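Local coordinates for Myo-inositol-1-phosphate synthase-related protein (Thermotoga maritima MSB8, PDB 3CIN), which binds nicotinamide-adenine-dinucleotide in a Rossmann-type domain and belongs to the myo-inositol-1-phosphate synthase family, at residues L101-N106 / L169-V174; I139-T144 / N193-F198; I199-A204 / F217-A222. All blocks are in the same frame, centred on the assembly; numbering follows the deposited sequence.

Interaction 1: residues L101-N106 / L169-V174; sequences LGSVRN and LTATQV. With NAD (nicotinamide-adenine-dinucleotide), chain F.
Two water molecules, rather than direct polar bonds, tie Gly102 and Ser103 to Leu169 and Ala171, so this buried contact between a loop and a helix start is part solvent-bridged and part apolar. It lies at the adenine end of the nicotinamide-adenine-dinucleotide site of a Rossmann-type domain. One water accepts from Gly102 N and donates to Leu169 O; the other donates to Ser103 OG and accepts from Ala171 N, 2.9 Å away, an amide of the helix's first turn with no acceptor inside the helix. Beside the waters, Leu101 supplies the apolar half. In the conformer described, one of two, its CD1 branch crosses Val174 at a slant, coming 3.5 Å from CG2, while the same methyl rests 3.5 Å from Thr170 C. A branched aliphatic chain suits this spot because it can cover the bare backbone at the helix entrance. That entrance is closed by a capping box: Gln173 N gives a weak bond to Thr170 OG1, and Thr170 N returns one of 2.9 Å to Gln173 OE1. Glu146 also bonds Thr170 OG1. Ser103 and Ala171 then turn to the cofactor. A serine fits because its small hydroxyl can serve water, adenine and the carbonyl of His100 together, and an alanine because its lone methyl lets the base come close. Val104 CG1 lies 3.5 Å from C8A of the adenine. The amino group N6A points almost straight at Ser103 OG, 3.1 Å away, with an N-H...O angle of 171°.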
loop_
_atom_site.group_PDB
_atom_site.type_symbol
_atom_site.label_atom_id
_atom_site.label_comp_id
_atom_site.label_asym_id
_atom_site.label_seq_id
_atom_site.Cartn_x
_atom_site.Cartn_y
_atom_site.Cartn_z
ATOM N N LEU A 101 -40.372 -8.068 -6.963
ATOM C CA LEU A 101 -39.858 -9.251 -7.630
ATOM C C LEU A 101 -38.813 -9.953 -6.749
ATOM O O LEU A 101 -39.086 -10.225 -5.575
ATOM C CB LEU A 101 -39.359 -8.887 -9.014
ATOM C CG LEU A 101 -40.545 -8.558 -9.923
ATOM C CD1 LEU A 101 -40.073 -7.744 -11.067
ATOM C CD2 LEU A 101 -41.208 -9.854 -10.394
ATOM N N GLY A 102 -37.633 -10.242 -7.257
ATOM C CA GLY A 102 -36.668 -10.999 -6.432
ATOM C C GLY A 102 -35.684 -10.164 -5.630
ATOM O O GLY A 102 -34.721 -10.693 -5.083
ATOM N N SER A 103 -35.887 -8.841 -5.600
ATOM C CA SER A 103 -34.808 -7.928 -5.211
ATOM C C SER A 103 -34.168 -8.207 -3.841
ATOM O O SER A 103 -32.949 -8.264 -3.740
ATOM C CB SER A 103 -35.350 -6.507 -5.126
ATOM O OG SER A 103 -35.599 -5.953 -6.422
ATOM N N VAL A 104 -35.030 -8.316 -2.844
ATOM C CA VAL A 104 -34.616 -8.437 -1.424
ATOM C C VAL A 104 -34.769 -9.842 -0.818
ATOM O O VAL A 104 -34.701 -10.032 0.399
ATOM C CB VAL A 104 -35.265 -7.344 -0.571
ATOM C CG1 VAL A 104 -34.993 -5.939 -1.192
ATOM C CG2 VAL A 104 -36.776 -7.566 -0.373
ATOM N N ARG A 105 -34.912 -10.843 -1.689
ATOM C CA ARG A 105 -35.174 -12.216 -1.277
ATOM C C ARG A 105 -34.095 -12.795 -0.348
ATOM O O ARG A 105 -34.385 -13.634 0.545
ATOM C CB ARG A 105 -35.307 -13.067 -2.541
ATOM C CG ARG A 105 -35.737 -14.498 -2.339
ATOM C CD ARG A 105 -35.858 -15.232 -3.698
ATOM N NE ARG A 105 -36.839 -14.772 -4.716
ATOM C CZ ARG A 105 -37.968 -14.068 -4.547
ATOM N NH1 ARG A 105 -38.395 -13.618 -3.364
ATOM N NH2 ARG A 105 -38.705 -13.798 -5.624
ATOM N N ASN A 106 -32.858 -12.353 -0.547
ATOM C CA ASN A 106 -31.740 -12.798 0.226
ATOM C C ASN A 106 -31.323 -11.893 1.389
ATOM O O ASN A 106 -30.311 -12.186 2.044
ATOM C CB ASN A 106 -30.539 -12.998 -0.683
ATOM C CG ASN A 106 -30.813 -13.985 -1.796
ATOM O OD1 ASN A 106 -30.400 -13.783 -2.940
ATOM N ND2 ASN A 106 -31.509 -15.071 -1.468
ATOM N N LEU A 169 -38.179 -11.443 -14.934
ATOM C CA LEU A 169 -37.944 -10.018 -14.840
ATOM C C LEU A 169 -37.310 -9.615 -13.516
ATOM O O LEU A 169 -37.484 -10.303 -12.506
ATOM C CB LEU A 169 -39.262 -9.299 -14.972
ATOM C CG LEU A 169 -39.787 -9.183 -16.408
ATOM C CD1 LEU A 169 -41.286 -8.968 -16.404
ATOM C CD2 LEU A 169 -39.074 -8.052 -17.143
ATOM N N THR A 170 -36.571 -8.522 -13.532
ATOM C CA THR A 170 -36.161 -7.873 -12.298
ATOM C C THR A 170 -36.954 -6.577 -12.102
ATOM O O THR A 170 -37.574 -6.032 -13.022
ATOM C CB THR A 170 -34.679 -7.525 -12.305
ATOM O OG1 THR A 170 -34.429 -6.469 -13.239
ATOM C CG2 THR A 170 -33.850 -8.796 -12.596
ATOM N N ALA A 171 -36.861 -6.031 -10.898
ATOM C CA ALA A 171 -37.595 -4.798 -10.584
ATOM C C ALA A 171 -37.171 -3.650 -11.483
ATOM O O ALA A 171 -38.005 -2.909 -11.974
ATOM C CB ALA A 171 -37.421 -4.416 -9.106
ATOM N N THR A 172 -35.881 -3.443 -11.655
ATOM C CA THR A 172 -35.369 -2.366 -12.508
ATOM C C THR A 172 -35.900 -2.507 -13.929
ATOM O O THR A 172 -36.259 -1.488 -14.563
ATOM C CB THR A 172 -33.819 -2.383 -12.533
ATOM O OG1 THR A 172 -33.318 -2.122 -11.206
ATOM C CG2 THR A 172 -33.280 -1.396 -13.550
ATOM N N GLN A 173 -36.019 -3.750 -14.441
ATOM C CA GLN A 173 -36.579 -3.942 -15.786
ATOM C C GLN A 173 -38.043 -3.494 -15.832
ATOM O O GLN A 173 -38.469 -2.875 -16.761
ATOM C CB GLN A 173 -36.406 -5.367 -16.231
ATOM C CG GLN A 173 -34.934 -5.715 -16.455
ATOM C CD GLN A 173 -34.721 -7.217 -16.740
ATOM O OE1 GLN A 173 -35.399 -8.071 -16.154
ATOM N NE2 GLN A 173 -33.746 -7.546 -17.613
ATOM N N VAL A 174 -38.812 -3.821 -14.799
ATOM C CA VAL A 174 -40.209 -3.418 -14.721
ATOM C C VAL A 174 -40.307 -1.905 -14.552
ATOM O O VAL A 174 -41.152 -1.234 -15.228
ATOM C CB VAL A 174 -40.912 -4.148 -13.569
ATOM C CG1 VAL A 174 -42.363 -3.620 -13.412
ATOM C CG2 VAL A 174 -40.929 -5.687 -13.812
HETATM P PA NAD F . -29.026 -0.088 -0.194
HETATM O O1A NAD F . -28.589 0.744 0.982
HETATM O O2A NAD F . -29.327 -1.500 0.203
HETATM O O5B NAD F . -30.365 0.559 -0.694
HETATM C C5B NAD F . -31.199 -0.122 -1.629
HETATM C C4B NAD F . -32.630 0.293 -1.338
HETATM O O4B NAD F . -33.465 -0.175 -2.385
HETATM C C3B NAD F . -33.206 -0.252 -0.036
HETATM O O3B NAD F . -33.922 0.750 0.668
HETATM C C2B NAD F . -34.151 -1.353 -0.498
HETATM O O2B NAD F . -35.119 -1.669 0.466
HETATM C C1B NAD F . -34.654 -0.753 -1.791
HETATM N N9A NAD F . -35.215 -1.707 -2.753
HETATM C C8A NAD F . -34.691 -2.970 -3.010
HETATM N N7A NAD F . -35.411 -3.483 -4.066
HETATM C C5A NAD F . -36.360 -2.557 -4.422
HETATM C C6A NAD F . -37.406 -2.588 -5.348
HETATM N N6A NAD F . -37.607 -3.639 -6.204
HETATM N N1A NAD F . -38.166 -1.442 -5.479
HETATM C C2A NAD F . -37.938 -0.350 -4.660
HETATM N N3A NAD F . -36.963 -0.335 -3.685
HETATM C C4A NAD F . -36.203 -1.446 -3.590
HETATM O O3 NAD F . -27.966 -0.022 -1.357
HETATM P PN NAD F . -27.137 1.251 -1.785
HETATM O O1N NAD F . -25.769 1.123 -1.204
HETATM O O2N NAD F . -27.961 2.488 -1.649
HETATM O O5D NAD F . -26.929 0.959 -3.337
HETATM C C5D NAD F . -27.998 1.126 -4.239
HETATM C C4D NAD F . -27.660 0.555 -5.611
HETATM O O4D NAD F . -26.651 1.342 -6.182
HETATM C C3D NAD F . -27.184 -0.889 -5.634
HETATM O O3D NAD F . -27.701 -1.557 -6.814
HETATM C C2D NAD F . -25.684 -0.713 -5.814
HETATM O O2D NAD F . -25.089 -1.830 -6.481
HETATM C C1D NAD F . -25.666 0.499 -6.719
HETATM N N1N NAD F . -24.378 1.189 -6.719
HETATM C C2N NAD F . -23.894 1.695 -5.582
HETATM C C3N NAD F . -22.653 2.375 -5.700
HETATM C C7N NAD F . -22.214 3.157 -4.548
HETATM O O7N NAD F . -22.991 3.062 -3.427
HETATM N N7N NAD F . -21.112 3.919 -4.632
HETATM C C4N NAD F . -21.976 2.491 -6.898
HETATM C C5N NAD F . -22.493 1.949 -8.038
HETATM C C6N NAD F . -23.734 1.305 -7.924
HETATM O O HOH W 1 -36.329 -10.757 -9.872
HETATM O O HOH W 2 -35.624 -7.513 -8.749
#

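Interaction 2: residues I139-T144 / N193-F198; sequences IVNTCT and NVIPTF. With NAD (nicotinamide-adenine-dinucleotide), chain F.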
loop_
_atom_site.group_PDB
_atom_site.type_symbol
_atom_site.label_atom_id
_atom_site.label_comp_id
_atom_site.label_asym_id
_atom_site.label_seq_id
_atom_site.Cartn_x
_atom_site.Cartn_y
_atom_site.Cartn_z
ATOM N N ILE A 139 -36.453 10.030 -13.203
ATOM C CA ILE A 139 -36.625 8.896 -12.293
ATOM C C ILE A 139 -35.256 8.290 -12.079
ATOM O O ILE A 139 -34.600 7.957 -13.066
ATOM C CB ILE A 139 -37.613 7.849 -12.875
ATOM C CG1 ILE A 139 -39.002 8.459 -13.011
ATOM C CG2 ILE A 139 -37.706 6.553 -11.975
ATOM C CD1 ILE A 139 -39.892 7.644 -13.896
ATOM N N VAL A 140 -34.850 8.161 -10.815
ATOM C CA VAL A 140 -33.527 7.641 -10.442
ATOM C C VAL A 140 -33.647 6.260 -9.820
ATOM O O VAL A 140 -34.386 6.094 -8.844
ATOM C CB VAL A 140 -32.801 8.613 -9.466
ATOM C CG1 VAL A 140 -31.498 8.018 -8.922
ATOM C CG2 VAL A 140 -32.465 9.967 -10.183
ATOM N N ASN A 141 -32.885 5.293 -10.338
ATOM C CA ASN A 141 -32.951 3.946 -9.892
ATOM C C ASN A 141 -31.743 3.673 -9.002
ATOM O O ASN A 141 -30.598 3.574 -9.495
ATOM C CB ASN A 141 -32.981 2.953 -11.049
ATOM C CG ASN A 141 -32.930 1.556 -10.566
ATOM O OD1 ASN A 141 -33.394 1.294 -9.440
ATOM N ND2 ASN A 141 -32.353 0.640 -11.363
ATOM N N THR A 142 -31.998 3.580 -7.689
ATOM C CA THR A 142 -30.995 3.190 -6.685
ATOM C C THR A 142 -31.406 1.906 -5.875
ATOM O O THR A 142 -31.123 1.800 -4.637
ATOM C CB THR A 142 -30.638 4.386 -5.750
ATOM O OG1 THR A 142 -31.842 4.981 -5.263
ATOM C CG2 THR A 142 -29.857 5.502 -6.516
ATOM N N CYS A 143 -32.108 0.979 -6.551
ATOM C CA CYS A 143 -32.569 -0.273 -5.962
ATOM C C CYS A 143 -31.421 -1.274 -5.752
ATOM O O CYS A 143 -30.387 -1.160 -6.376
ATOM C CB CYS A 143 -33.651 -0.951 -6.819
ATOM S SG CYS A 143 -35.174 -0.016 -6.850
ATOM N N THR A 144 -31.646 -2.248 -4.862
ATOM C CA THR A 144 -30.763 -3.364 -4.564
ATOM C C THR A 144 -30.277 -4.032 -5.851
ATOM O O THR A 144 -31.016 -4.210 -6.797
ATOM C CB THR A 144 -31.520 -4.399 -3.696
ATOM O OG1 THR A 144 -31.885 -3.801 -2.434
ATOM C CG2 THR A 144 -30.735 -5.688 -3.440
ATOM N N ASN A 193 -30.147 5.076 -14.476
ATOM C CA ASN A 193 -29.892 3.783 -13.906
ATOM C C ASN A 193 -28.476 3.675 -13.432
ATOM O O ASN A 193 -27.584 3.507 -14.228
ATOM C CB ASN A 193 -30.108 2.683 -14.959
ATOM C CG ASN A 193 -29.907 1.311 -14.380
ATOM O OD1 ASN A 193 -30.209 1.113 -13.226
ATOM N ND2 ASN A 193 -29.307 0.414 -15.129
ATOM N N VAL A 194 -28.301 3.790 -12.139
ATOM C CA VAL A 194 -26.953 3.722 -11.584
ATOM C C VAL A 194 -26.600 2.374 -11.007
ATOM O O VAL A 194 -25.562 2.275 -10.387
ATOM C CB VAL A 194 -26.645 4.889 -10.613
ATOM C CG1 VAL A 194 -26.529 6.199 -11.433
ATOM C CG2 VAL A 194 -27.658 4.983 -9.511
ATOM N N ILE A 195 -27.409 1.341 -11.248
ATOM C CA ILE A 195 -27.102 -0.041 -10.831
ATOM C C ILE A 195 -26.693 -0.892 -12.047
ATOM O O ILE A 195 -26.769 -0.410 -13.187
ATOM C CB ILE A 195 -28.260 -0.651 -9.954
ATOM C CG1 ILE A 195 -29.355 -1.295 -10.806
ATOM C CG2 ILE A 195 -28.855 0.424 -9.034
ATOM C CD1 ILE A 195 -30.301 -2.248 -10.002
ATOM N N PRO A 196 -26.132 -2.099 -11.798
ATOM C CA PRO A 196 -25.560 -2.890 -12.883
ATOM C C PRO A 196 -26.492 -3.393 -13.967
ATOM O O PRO A 196 -26.068 -3.625 -15.099
ATOM C CB PRO A 196 -24.829 -4.030 -12.159
ATOM C CG PRO A 196 -24.617 -3.578 -10.787
ATOM C CD PRO A 196 -25.797 -2.676 -10.484
ATOM N N THR A 197 -27.762 -3.584 -13.636
ATOM C CA THR A 197 -28.700 -4.178 -14.565
ATOM C C THR A 197 -28.710 -3.430 -15.869
ATOM O O THR A 197 -28.773 -2.199 -15.902
ATOM C CB THR A 197 -30.114 -4.132 -13.964
ATOM O OG1 THR A 197 -30.127 -4.925 -12.765
ATOM C CG2 THR A 197 -31.198 -4.568 -14.982
ATOM N N PHE A 198 -28.585 -4.162 -16.973
ATOM C CA PHE A 198 -28.584 -3.526 -18.282
ATOM C C PHE A 198 -29.945 -2.857 -18.596
ATOM O O PHE A 198 -30.999 -3.506 -18.616
ATOM C CB PHE A 198 -28.342 -4.528 -19.401
ATOM C CG PHE A 198 -26.926 -5.041 -19.527
ATOM C CD1 PHE A 198 -25.938 -4.843 -18.585
ATOM C CD2 PHE A 198 -26.600 -5.785 -20.655
ATOM C CE1 PHE A 198 -24.677 -5.363 -18.797
ATOM C CE2 PHE A 198 -25.369 -6.296 -20.826
ATOM C CZ PHE A 198 -24.422 -6.097 -19.919
HETATM P PA NAD F . -29.026 -0.088 -0.194
HETATM O O1A NAD F . -28.589 0.744 0.982
HETATM O O2A NAD F . -29.327 -1.500 0.203
HETATM O O5B NAD F . -30.365 0.559 -0.694
HETATM C C5B NAD F . -31.199 -0.122 -1.629
HETATM C C4B NAD F . -32.630 0.293 -1.338
HETATM O O4B NAD F . -33.465 -0.175 -2.385
HETATM C C3B NAD F . -33.206 -0.252 -0.036
HETATM O O3B NAD F . -33.922 0.750 0.668
HETATM C C2B NAD F . -34.151 -1.353 -0.498
HETATM O O2B NAD F . -35.119 -1.669 0.466
HETATM C C1B NAD F . -34.654 -0.753 -1.791
HETATM N N9A NAD F . -35.215 -1.707 -2.753
HETATM C C8A NAD F . -34.691 -2.970 -3.010
HETATM N N7A NAD F . -35.411 -3.483 -4.066
HETATM C C5A NAD F . -36.360 -2.557 -4.422
HETATM C C6A NAD F . -37.406 -2.588 -5.348
HETATM N N6A NAD F . -37.607 -3.639 -6.204
HETATM N N1A NAD F . -38.166 -1.442 -5.479
HETATM C C2A NAD F . -37.938 -0.350 -4.660
HETATM N N3A NAD F . -36.963 -0.335 -3.685
HETATM C C4A NAD F . -36.203 -1.446 -3.590
HETATM O O3 NAD F . -27.966 -0.022 -1.357
HETATM P PN NAD F . -27.137 1.251 -1.785
HETATM O O1N NAD F . -25.769 1.123 -1.204
HETATM O O2N NAD F . -27.961 2.488 -1.649
HETATM O O5D NAD F . -26.929 0.959 -3.337
HETATM C C5D NAD F . -27.998 1.126 -4.239
HETATM C C4D NAD F . -27.660 0.555 -5.611
HETATM O O4D NAD F . -26.651 1.342 -6.182
HETATM C C3D NAD F . -27.184 -0.889 -5.634
HETATM O O3D NAD F . -27.701 -1.557 -6.814
HETATM C C2D NAD F . -25.684 -0.713 -5.814
HETATM O O2D NAD F . -25.089 -1.830 -6.481
HETATM C C1D NAD F . -25.666 0.499 -6.719
HETATM N N1N NAD F . -24.378 1.189 -6.719
HETATM C C2N NAD F . -23.894 1.695 -5.582
HETATM C C3N NAD F . -22.653 2.375 -5.700
HETATM C C7N NAD F . -22.214 3.157 -4.548
HETATM O O7N NAD F . -22.991 3.062 -3.427
HETATM N N7N NAD F . -21.112 3.919 -4.632
HETATM C C4N NAD F . -21.976 2.491 -6.898
HETATM C C5N NAD F . -22.493 1.949 -8.038
HETATM C C6N NAD F . -23.734 1.305 -7.924
#
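Asn141 ND2 donates to Asn193 OD1 over 2.9 Å, joining two asparagines that leave adjacent parallel strands on the same face of the sheet. Both have CG anti to the backbone N, which lays the side chains alongside each other with amide planes only 8° apart. The bond is nevertheless bent, 139° at the hydrogen, and the donor is tilted from the carbonyl plane of Asn193. Asparagine suits both places because each amide can serve its neighbour and its own backbone: Asn141 OD1 accepts from Cys143 N, 3.2 Å away, in an Asx turn, and Asn193 OD1 takes a weak bond from Ile195 N. Ile195 crosses Asn141 at about a right angle, its CG1 3.6 Å from ND2, while its CG2 branch approaches Cys143 O at 3.5 Å. Val194 sets CG2 3.3 Å from Asn141 O and lies alongside Thr142, methyl to methyl.

The Asx turn and the loop after Asn193 place backbone carbonyls beside nicotinamide-adenine-dinucleotide at the strand ends, where a Rossmann-type fold places its dinucleotide. Cys143 O accepts from the ribose hydroxyl O3D at 2.8 Å, and Ile195 CG2 packs against the same oxygen. Cys143 SG comes 3.5 Å from C2A of the adenine. Farther out, Asp219 takes a bond from Asn193 ND2, and Thr142 OG1 reaches the carbonyl of Gly20. Strand 138-141 runs between strands 14-19 and 189-193, with helix 171-186 packed on the side of Ile139, Asn141 and Asn193 and helix 328-348 on that of Val140.

Interaction 3: residues I199-A204 / F217-A222; sequences IANDPA and FGDDGA. With MG (magnesium ion), chain E; NAD (nicotinamide-adenine-dinucleotide), chain F.
The carboxylate of Asp219 gathers the backbone amides of Ile199, Ala200 and Asn201 at the start of a type I turn, and this is the tight half of the contact. OD1 uses its syn lone pair for Ala200 N at 2.9 Å; Asn201 N reaches OD2 on the syn side at 2.9 Å, and Ile199 N adds weak bonds to both oxygens. A further donor, Asn201 ND2, lies 2.8 Å from OD2 and meets it from above the carboxylate plane, on the same face as Asn201 N. The amide and carboxylate planes stand 64° apart. Aspartate fits because its short arm, with CG anti to the carbonyl carbon (chi1 -59°), presents two acceptors to successive amides, which probably favour its ionised form. Gly218, followed by a cis peptide bond, has no side chain to crowd Ala200 CB or that carboxylate; Ala200 CB rests 3.4 Å from Gly218 O.

The other side of Asn201 carries metal and water. Its OD1 binds the magnesium ion at 2.5 Å, beside two waters, and the carbonyls of Pro366, Pro368 and Glu371 complete the site. Asparagine suits this place, since its amide offers an oxygen to the metal and an N-H to the aspartate. The looser ends are exposed Pro203 and, beyond Asp219, partly exposed Asp220, whose OD1 passes 3.6 Å from C6N of the nicotinamide ring. The contact thus joins the entrance of helix 203-211 to the end of strand 214-217, beside strand 189-193, with Ile199 packed on helix 171-186 and Phe217 on helix 356-362.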
loop_
_atom_site.group_PDB
_atom_site.type_symbol
_atom_site.label_atom_id
_atom_site.label_comp_id
_atom_site.label_asym_id
_atom_site.label_seq_id
_atom_site.Cartn_x
_atom_site.Cartn_y
_atom_site.Cartn_z
ATOM N N ILE A 199 -29.907 -1.540 -18.785
ATOM C CA ILE A 199 -31.035 -0.788 -19.305
ATOM C C ILE A 199 -30.527 0.030 -20.522
ATOM O O ILE A 199 -30.886 -0.212 -21.710
ATOM C CB ILE A 199 -31.693 0.062 -18.223
ATOM C CG1 ILE A 199 -32.249 -0.819 -17.094
ATOM C CG2 ILE A 199 -32.806 0.925 -18.870
ATOM C CD1 ILE A 199 -33.385 -1.772 -17.504
ATOM N N ALA A 200 -29.578 0.945 -20.268
ATOM C CA ALA A 200 -28.878 1.626 -21.369
ATOM C C ALA A 200 -28.161 0.673 -22.339
ATOM O O ALA A 200 -28.084 0.910 -23.531
ATOM C CB ALA A 200 -27.936 2.722 -20.856
ATOM N N ASN A 201 -27.685 -0.463 -21.803
ATOM C CA ASN A 201 -26.979 -1.484 -22.577
ATOM C C ASN A 201 -27.833 -2.649 -23.065
ATOM O O ASN A 201 -27.334 -3.629 -23.601
ATOM C CB ASN A 201 -25.796 -2.013 -21.737
ATOM C CG ASN A 201 -24.720 -1.016 -21.643
ATOM O OD1 ASN A 201 -23.922 -0.847 -22.584
ATOM N ND2 ASN A 201 -24.665 -0.321 -20.515
ATOM N N ASP A 202 -29.151 -2.516 -22.943
ATOM C CA ASP A 202 -30.085 -3.527 -23.468
ATOM C C ASP A 202 -30.845 -2.863 -24.595
ATOM O O ASP A 202 -31.612 -1.970 -24.371
ATOM C CB ASP A 202 -31.043 -3.998 -22.391
ATOM C CG ASP A 202 -31.986 -5.197 -22.846
ATOM O OD1 ASP A 202 -32.124 -5.454 -24.075
ATOM O OD2 ASP A 202 -32.596 -5.838 -21.929
ATOM N N PRO A 203 -30.530 -3.239 -25.827
ATOM C CA PRO A 203 -31.220 -2.619 -26.943
ATOM C C PRO A 203 -32.743 -2.680 -26.875
ATOM O O PRO A 203 -33.432 -1.810 -27.447
ATOM C CB PRO A 203 -30.705 -3.402 -28.134
ATOM C CG PRO A 203 -29.342 -3.804 -27.724
ATOM C CD PRO A 203 -29.473 -4.157 -26.273
ATOM N N ALA A 204 -33.305 -3.657 -26.153
ATOM C CA ALA A 204 -34.764 -3.699 -25.992
ATOM C C ALA A 204 -35.265 -2.436 -25.323
ATOM O O ALA A 204 -36.294 -1.873 -25.727
ATOM C CB ALA A 204 -35.167 -4.876 -25.186
ATOM N N PHE A 217 -30.087 7.278 -19.018
ATOM C CA PHE A 217 -28.640 7.237 -18.699
ATOM C C PHE A 217 -28.372 5.909 -17.998
ATOM O O PHE A 217 -29.108 5.477 -17.073
ATOM C CB PHE A 217 -28.192 8.367 -17.786
ATOM C CG PHE A 217 -28.413 9.800 -18.339
ATOM C CD1 PHE A 217 -28.431 10.096 -19.697
ATOM C CD2 PHE A 217 -28.549 10.846 -17.412
ATOM C CE1 PHE A 217 -28.567 11.441 -20.124
ATOM C CE2 PHE A 217 -28.676 12.134 -17.822
ATOM C CZ PHE A 217 -28.739 12.445 -19.167
ATOM N N GLY A 218 -27.262 5.296 -18.357
ATOM C CA GLY A 218 -26.871 4.046 -17.689
ATOM C C GLY A 218 -25.632 3.484 -18.351
ATOM O O GLY A 218 -25.184 4.038 -19.353
ATOM N N ASP A 219 -25.108 2.378 -17.830
ATOM C CA ASP A 219 -25.556 1.664 -16.602
ATOM C C ASP A 219 -24.378 1.582 -15.588
ATOM O O ASP A 219 -23.230 1.522 -15.991
ATOM C CB ASP A 219 -25.985 0.208 -16.950
ATOM C CG ASP A 219 -27.129 0.170 -17.988
ATOM O OD1 ASP A 219 -28.116 0.915 -17.778
ATOM O OD2 ASP A 219 -27.051 -0.567 -18.997
ATOM N N ASP A 220 -24.705 1.548 -14.307
ATOM C CA ASP A 220 -23.798 1.265 -13.164
ATOM C C ASP A 220 -22.954 2.513 -12.883
ATOM O O ASP A 220 -22.044 2.819 -13.629
ATOM C CB ASP A 220 -22.887 0.074 -13.448
ATOM C CG ASP A 220 -22.428 -0.630 -12.171
ATOM O OD1 ASP A 220 -22.839 -0.219 -11.082
ATOM O OD2 ASP A 220 -21.695 -1.623 -12.315
ATOM N N GLY A 221 -23.222 3.203 -11.791
ATOM C CA GLY A 221 -22.474 4.428 -11.477
ATOM C C GLY A 221 -20.948 4.243 -11.401
ATOM O O GLY A 221 -20.474 3.225 -10.899
ATOM N N ALA A 222 -20.202 5.224 -11.924
ATOM C CA ALA A 222 -18.725 5.138 -12.029
ATOM C C ALA A 222 -18.070 5.571 -10.749
ATOM O O ALA A 222 -17.502 6.683 -10.666
ATOM C CB ALA A 222 -18.189 6.003 -13.203
HETATM MG MG MG E . -21.827 -0.043 -23.701
HETATM P PA NAD F . -29.026 -0.088 -0.194
HETATM O O1A NAD F . -28.589 0.744 0.982
HETATM O O2A NAD F . -29.327 -1.500 0.203
HETATM O O5B NAD F . -30.365 0.559 -0.694
HETATM C C5B NAD F . -31.199 -0.122 -1.629
HETATM C C4B NAD F . -32.630 0.293 -1.338
HETATM O O4B NAD F . -33.465 -0.175 -2.385
HETATM C C3B NAD F . -33.206 -0.252 -0.036
HETATM O O3B NAD F . -33.922 0.750 0.668
HETATM C C2B NAD F . -34.151 -1.353 -0.498
HETATM O O2B NAD F . -35.119 -1.669 0.466
HETATM C C1B NAD F . -34.654 -0.753 -1.791
HETATM N N9A NAD F . -35.215 -1.707 -2.753
HETATM C C8A NAD F . -34.691 -2.970 -3.010
HETATM N N7A NAD F . -35.411 -3.483 -4.066
HETATM C C5A NAD F . -36.360 -2.557 -4.422
HETATM C C6A NAD F . -37.406 -2.588 -5.348
HETATM N N6A NAD F . -37.607 -3.639 -6.204
HETATM N N1A NAD F . -38.166 -1.442 -5.479
HETATM C C2A NAD F . -37.938 -0.350 -4.660
HETATM N N3A NAD F . -36.963 -0.335 -3.685
HETATM C C4A NAD F . -36.203 -1.446 -3.590
HETATM O O3 NAD F . -27.966 -0.022 -1.357
HETATM P PN NAD F . -27.137 1.251 -1.785
HETATM O O1N NAD F . -25.769 1.123 -1.204
HETATM O O2N NAD F . -27.961 2.488 -1.649
HETATM O O5D NAD F . -26.929 0.959 -3.337
HETATM C C5D NAD F . -27.998 1.126 -4.239
HETATM C C4D NAD F . -27.660 0.555 -5.611
HETATM O O4D NAD F . -26.651 1.342 -6.182
HETATM C C3D NAD F . -27.184 -0.889 -5.634
HETATM O O3D NAD F . -27.701 -1.557 -6.814
HETATM C C2D NAD F . -25.684 -0.713 -5.814
HETATM O O2D NAD F . -25.089 -1.830 -6.481
HETATM C C1D NAD F . -25.666 0.499 -6.719
HETATM N N1N NAD F . -24.378 1.189 -6.719
HETATM C C2N NAD F . -23.894 1.695 -5.582
HETATM C C3N NAD F . -22.653 2.375 -5.700
HETATM C C7N NAD F . -22.214 3.157 -4.548
HETATM O O7N NAD F . -22.991 3.062 -3.427
HETATM N N7N NAD F . -21.112 3.919 -4.632
HETATM C C4N NAD F . -21.976 2.491 -6.898
HETATM C C5N NAD F . -22.493 1.949 -8.038
HETATM C C6N NAD F . -23.734 1.305 -7.924
HETATM O O HOH W 3 -20.281 -0.482 -21.937
HETATM O O HOH W 4 -21.248 -2.239 -24.206
#

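All three contacts are buried and border the same cofactor, yet they differ in chemistry. Interaction 2 lies nearest the chain's centre, where the middle of the parallel sheet meets the dinucleotide, and it relies on paired amides. In interaction 1, farther out, waters and methyl packing join the segments, and a serine hydroxyl and methyls meet the adenine, whereas interaction 3 lies toward the nicotinamide and uses a carboxylate and a metal. Thr172 joins them: its OG1 is 2.9 Å from Asn141 ND2 of interaction 2, a probable hydrogen bond, and its methyl packs on Ile199 of interaction 3. Interactions 2 and 3 also share neighbouring strands, with Asn193 N probably bonded to Phe217 O.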